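Local coordinates for protein RNA-dependent RNA polymerase (Farallon virus, PDB 6DX5) that probably serves as the viral RNA-directed RNA polymerase, of which this chain is the N-terminal ovarian tumor (OTU) domain, a papain-like cysteine protease with deubiquitinase activity, at residues A[37-49]-A[166-179]. Residues are numbered along the deposited sequence; the frame is centred on the assembly and turned at random.
Sequences CFFRAFAYLFFDT and FNIVRCGAHFDALK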
# COMPACT_ATOMS: atom_id res chain seq x y z
N CYS A 37 -0.24 -17.15 8.54
CA CYS A 37 1.13 -17.31 8.06
C CYS A 37 2.00 -16.07 8.33
O CYS A 37 3.21 -16.23 8.61
CB CYS A 37 1.17 -17.70 6.57
SG CYS A 37 0.28 -16.51 5.41
N PHE A 38 1.45 -14.84 8.24
CA PHE A 38 2.27 -13.68 8.62
C PHE A 38 2.70 -13.79 10.08
O PHE A 38 3.89 -13.63 10.40
CB PHE A 38 1.55 -12.34 8.42
CG PHE A 38 2.37 -11.18 8.97
CD1 PHE A 38 2.11 -10.62 10.22
CD2 PHE A 38 3.50 -10.73 8.29
CE1 PHE A 38 2.92 -9.62 10.74
CE2 PHE A 38 4.31 -9.71 8.81
CZ PHE A 38 4.02 -9.18 10.03
N PHE A 39 1.75 -14.05 10.98
CA PHE A 39 2.13 -14.19 12.39
C PHE A 39 3.14 -15.32 12.57
O PHE A 39 4.08 -15.19 13.36
CB PHE A 39 0.88 -14.41 13.26
CG PHE A 39 -0.14 -13.29 13.16
CD1 PHE A 39 0.26 -11.96 13.34
CD2 PHE A 39 -1.47 -13.56 12.83
CE1 PHE A 39 -0.67 -10.89 13.24
CE2 PHE A 39 -2.42 -12.52 12.72
CZ PHE A 39 -2.01 -11.17 12.93
N ARG A 40 2.96 -16.43 11.82
CA ARG A 40 3.87 -17.58 11.93
C ARG A 40 5.26 -17.26 11.41
O ARG A 40 6.29 -17.67 12.00
CB ARG A 40 3.33 -18.78 11.14
CG ARG A 40 2.08 -19.40 11.76
CD ARG A 40 1.49 -20.51 10.84
NE ARG A 40 0.45 -21.21 11.58
CZ ARG A 40 0.71 -22.21 12.40
NH1 ARG A 40 1.97 -22.66 12.53
NH2 ARG A 40 -0.27 -22.77 13.09
N ALA A 41 5.33 -16.54 10.29
CA ALA A 41 6.63 -16.11 9.77
C ALA A 41 7.33 -15.22 10.78
O ALA A 41 8.49 -15.46 11.15
CB ALA A 41 6.43 -15.38 8.42
N PHE A 42 6.62 -14.24 11.33
CA PHE A 42 7.31 -13.37 12.28
C PHE A 42 7.65 -14.16 13.54
O PHE A 42 8.77 -14.08 14.05
CB PHE A 42 6.48 -12.09 12.58
CG PHE A 42 7.20 -11.12 13.45
CD1 PHE A 42 8.16 -10.27 12.92
CD2 PHE A 42 6.97 -11.09 14.81
CE1 PHE A 42 8.86 -9.38 13.74
CE2 PHE A 42 7.68 -10.21 15.66
CZ PHE A 42 8.62 -9.35 15.11
N ALA A 43 6.73 -14.99 14.03
CA ALA A 43 7.07 -15.75 15.23
C ALA A 43 8.30 -16.65 14.99
O ALA A 43 9.14 -16.84 15.88
CB ALA A 43 5.84 -16.57 15.68
N TYR A 44 8.44 -17.20 13.79
CA TYR A 44 9.60 -18.04 13.53
C TYR A 44 10.89 -17.24 13.67
O TYR A 44 11.85 -17.70 14.31
CB TYR A 44 9.52 -18.69 12.16
CG TYR A 44 10.76 -19.51 11.93
CD1 TYR A 44 10.85 -20.82 12.40
CD2 TYR A 44 11.84 -18.98 11.25
CE1 TYR A 44 12.01 -21.59 12.20
CE2 TYR A 44 13.00 -19.75 11.03
CZ TYR A 44 13.08 -21.04 11.50
OH TYR A 44 14.23 -21.77 11.25
N LEU A 45 10.94 -16.02 13.10
CA LEU A 45 12.18 -15.23 13.19
C LEU A 45 12.39 -14.70 14.59
O LEU A 45 13.51 -14.68 15.09
CB LEU A 45 12.15 -14.05 12.23
CG LEU A 45 12.06 -14.46 10.77
CD1 LEU A 45 11.94 -13.26 9.84
CD2 LEU A 45 13.30 -15.30 10.46
N PHE A 46 11.31 -14.24 15.23
CA PHE A 46 11.47 -13.48 16.44
C PHE A 46 11.61 -14.40 17.66
O PHE A 46 12.42 -14.12 18.55
CB PHE A 46 10.27 -12.54 16.62
CG PHE A 46 10.49 -11.46 17.69
CD1 PHE A 46 11.40 -10.42 17.48
CD2 PHE A 46 9.80 -11.50 18.89
CE1 PHE A 46 11.63 -9.45 18.46
CE2 PHE A 46 9.99 -10.51 19.87
CZ PHE A 46 10.92 -9.48 19.66
N PHE A 47 10.79 -15.47 17.73
CA PHE A 47 10.79 -16.40 18.87
C PHE A 47 11.33 -17.80 18.51
O PHE A 47 11.21 -18.72 19.32
CB PHE A 47 9.37 -16.59 19.43
CG PHE A 47 8.74 -15.34 20.03
CD1 PHE A 47 9.31 -14.70 21.13
CD2 PHE A 47 7.55 -14.84 19.52
CE1 PHE A 47 8.72 -13.55 21.70
CE2 PHE A 47 6.96 -13.70 20.08
CZ PHE A 47 7.54 -13.06 21.19
N ASP A 48 11.83 -17.99 17.29
CA ASP A 48 12.39 -19.27 16.83
C ASP A 48 11.36 -20.39 16.81
O ASP A 48 11.73 -21.57 16.81
CB ASP A 48 13.58 -19.69 17.68
CG ASP A 48 14.62 -18.59 17.73
OD1 ASP A 48 15.02 -18.05 16.65
OD2 ASP A 48 14.99 -18.22 18.87
N THR A 49 10.07 -20.05 16.78
CA THR A 49 9.08 -21.09 16.53
C THR A 49 7.82 -20.46 15.96
O THR A 49 7.35 -19.44 16.45
CB THR A 49 8.75 -21.88 17.80
OG1 THR A 49 7.70 -22.80 17.48
CG2 THR A 49 8.27 -20.95 18.97
N PHE A 166 13.97 -8.08 10.59
CA PHE A 166 13.30 -9.35 10.41
C PHE A 166 12.72 -9.33 9.01
O PHE A 166 11.93 -8.44 8.69
CB PHE A 166 12.23 -9.54 11.48
CG PHE A 166 12.82 -9.58 12.87
CD1 PHE A 166 13.37 -10.75 13.36
CD2 PHE A 166 12.97 -8.41 13.60
CE1 PHE A 166 13.98 -10.80 14.60
CE2 PHE A 166 13.55 -8.43 14.85
CZ PHE A 166 14.07 -9.62 15.37
N ASN A 167 13.15 -10.26 8.17
CA ASN A 167 12.84 -10.21 6.74
C ASN A 167 11.79 -11.26 6.45
O ASN A 167 11.95 -12.45 6.81
CB ASN A 167 14.10 -10.48 5.89
CG ASN A 167 15.07 -9.32 5.88
OD1 ASN A 167 14.91 -8.36 5.10
ND2 ASN A 167 16.05 -9.36 6.77
N ILE A 168 10.72 -10.86 5.76
CA ILE A 168 9.63 -11.77 5.46
C ILE A 168 9.37 -11.68 3.98
O ILE A 168 9.48 -10.60 3.40
CB ILE A 168 8.41 -11.39 6.31
CG1 ILE A 168 8.78 -11.61 7.80
CG2 ILE A 168 7.14 -12.11 5.87
CD1 ILE A 168 7.66 -11.53 8.71
N VAL A 169 9.12 -12.83 3.33
CA VAL A 169 8.82 -12.83 1.90
C VAL A 169 7.33 -13.04 1.76
O VAL A 169 6.72 -13.78 2.53
CB VAL A 169 9.62 -13.91 1.14
CG1 VAL A 169 9.30 -15.31 1.69
CG2 VAL A 169 9.32 -13.89 -0.34
N ARG A 170 6.74 -12.40 0.76
CA ARG A 170 5.31 -12.50 0.53
C ARG A 170 5.10 -12.86 -0.93
O ARG A 170 5.53 -12.12 -1.83
CB ARG A 170 4.59 -11.18 0.81
CG ARG A 170 3.08 -11.29 0.58
CD ARG A 170 2.38 -9.96 0.63
NE ARG A 170 0.95 -10.19 0.85
CZ ARG A 170 0.07 -9.25 1.20
NH1 ARG A 170 0.45 -7.97 1.34
NH2 ARG A 170 -1.20 -9.60 1.40
N CYS A 171 4.39 -13.97 -1.17
CA CYS A 171 4.09 -14.41 -2.54
C CYS A 171 2.58 -14.52 -2.66
O CYS A 171 1.98 -15.43 -2.07
CB CYS A 171 4.78 -15.74 -2.86
SG CYS A 171 4.66 -16.13 -4.69
N GLY A 172 1.95 -13.55 -3.34
CA GLY A 172 0.50 -13.38 -3.27
C GLY A 172 -0.03 -13.20 -1.84
O GLY A 172 0.28 -12.24 -1.11
N ALA A 173 -0.91 -14.11 -1.44
CA ALA A 173 -1.46 -14.03 -0.10
C ALA A 173 -0.55 -14.67 0.95
O ALA A 173 -0.80 -14.48 2.14
CB ALA A 173 -2.83 -14.72 -0.04
N HIS A 174 0.51 -15.38 0.55
CA HIS A 174 1.23 -16.20 1.50
C HIS A 174 2.53 -15.54 1.97
O HIS A 174 3.31 -15.05 1.17
CB HIS A 174 1.53 -17.60 0.90
CG HIS A 174 2.16 -18.51 1.90
ND1 HIS A 174 1.48 -18.96 3.01
CD2 HIS A 174 3.44 -18.91 2.07
CE1 HIS A 174 2.30 -19.67 3.78
NE2 HIS A 174 3.50 -19.65 3.23
N PHE A 175 2.81 -15.63 3.28
CA PHE A 175 4.04 -15.11 3.86
C PHE A 175 4.90 -16.27 4.36
O PHE A 175 4.38 -17.20 4.98
CB PHE A 175 3.76 -14.17 5.06
CG PHE A 175 2.97 -12.92 4.72
CD1 PHE A 175 3.63 -11.70 4.49
CD2 PHE A 175 1.57 -12.92 4.75
CE1 PHE A 175 2.93 -10.51 4.24
CE2 PHE A 175 0.82 -11.73 4.47
CZ PHE A 175 1.51 -10.51 4.22
N ASP A 176 6.23 -16.21 4.11
CA ASP A 176 7.21 -17.11 4.74
C ASP A 176 8.32 -16.27 5.40
O ASP A 176 8.44 -15.05 5.15
CB ASP A 176 7.83 -18.08 3.71
CG ASP A 176 6.87 -19.19 3.27
OD1 ASP A 176 6.90 -19.53 2.04
OD2 ASP A 176 6.12 -19.78 4.14
N ALA A 177 9.19 -16.93 6.19
CA ALA A 177 10.31 -16.24 6.85
C ALA A 177 11.54 -16.27 5.96
O ALA A 177 11.69 -17.18 5.14
CB ALA A 177 10.61 -16.89 8.19
N LEU A 178 12.43 -15.27 6.11
CA LEU A 178 13.73 -15.22 5.42
C LEU A 178 14.86 -15.06 6.43
O LEU A 178 14.76 -14.23 7.33
CB LEU A 178 13.84 -14.04 4.44
CG LEU A 178 12.92 -14.02 3.22
CD1 LEU A 178 13.06 -12.74 2.48
CD2 LEU A 178 13.23 -15.24 2.32
N LYS A 179 15.92 -15.86 6.32
CA LYS A 179 17.14 -15.61 7.09
C LYS A 179 18.27 -15.26 6.15
O LYS A 179 18.42 -15.87 5.08
CB LYS A 179 17.51 -16.81 7.93
CG LYS A 179 16.54 -16.92 9.09
CD LYS A 179 16.96 -17.95 10.08
CE LYS A 179 16.24 -17.70 11.42
NZ LYS A 179 16.47 -18.85 12.38
O HOH W 1 14.60 -18.55 14.16
O HOH W 2 16.48 -21.02 10.80
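Cys37 and His174 meet where helix 37-47 begins beside the hairpin of strands 166-171 and 174-179. Cys37 SG sits between its backbone N and carbonyl carbon (chi1 56°), which brings it to 3.6 Å from His174 ND1. The amide of Phe175 donates a nearly straight hydrogen bond to that sulfur, Phe175 N to Cys37 SG 3.4 Å. On the far side of the imidazole, His174 NE2 donates to Asp176 OD2 at 2.8 Å, reaching the carboxylate from above its plane; Arg28 and Val31 also hold Asp176. The Cys-His-Asp order matches the catalytic triad of OTU cysteine proteases, so this end of the contact is probably the active centre.

Next come the aromatic contacts. Phe38 CB lies over one face of the Phe175 ring, and the edge of the Phe38 ring turns to that ring in a T-shaped pair, planes at 73°. Farther along, the edges of Phe42 and Phe46 both point at the face of Phe166, the latter offset, with Phe46 CD1 3.5 Å from Phe166 CZ. Phe166 also lines a pocket holding a dithiothreitol molecule.

Aliphatic packing fills the middle. The small side chain of Ala41, its CB 3.7 Å from Asp176 C, lets helix 37-47 and strand 174-179 run close, their axes 6.8 Å apart. Leu45 straddles the hairpin: CG meets Ala177 CB, CD1 points to strand 166-171 and CD2 to strand 174-179. Ile168 CD1 fits between Phe38, Ala41 and Phe42.

At the solvent end Lys179 NZ binds a water that bridges to Tyr44 O and Asp48 OD1.

Apolar and aromatic packing thus seats the helix on the hairpin, while the Phe175 amide and Asp176 help to place the Cys37 sulfur and the His174 imidazole against each other.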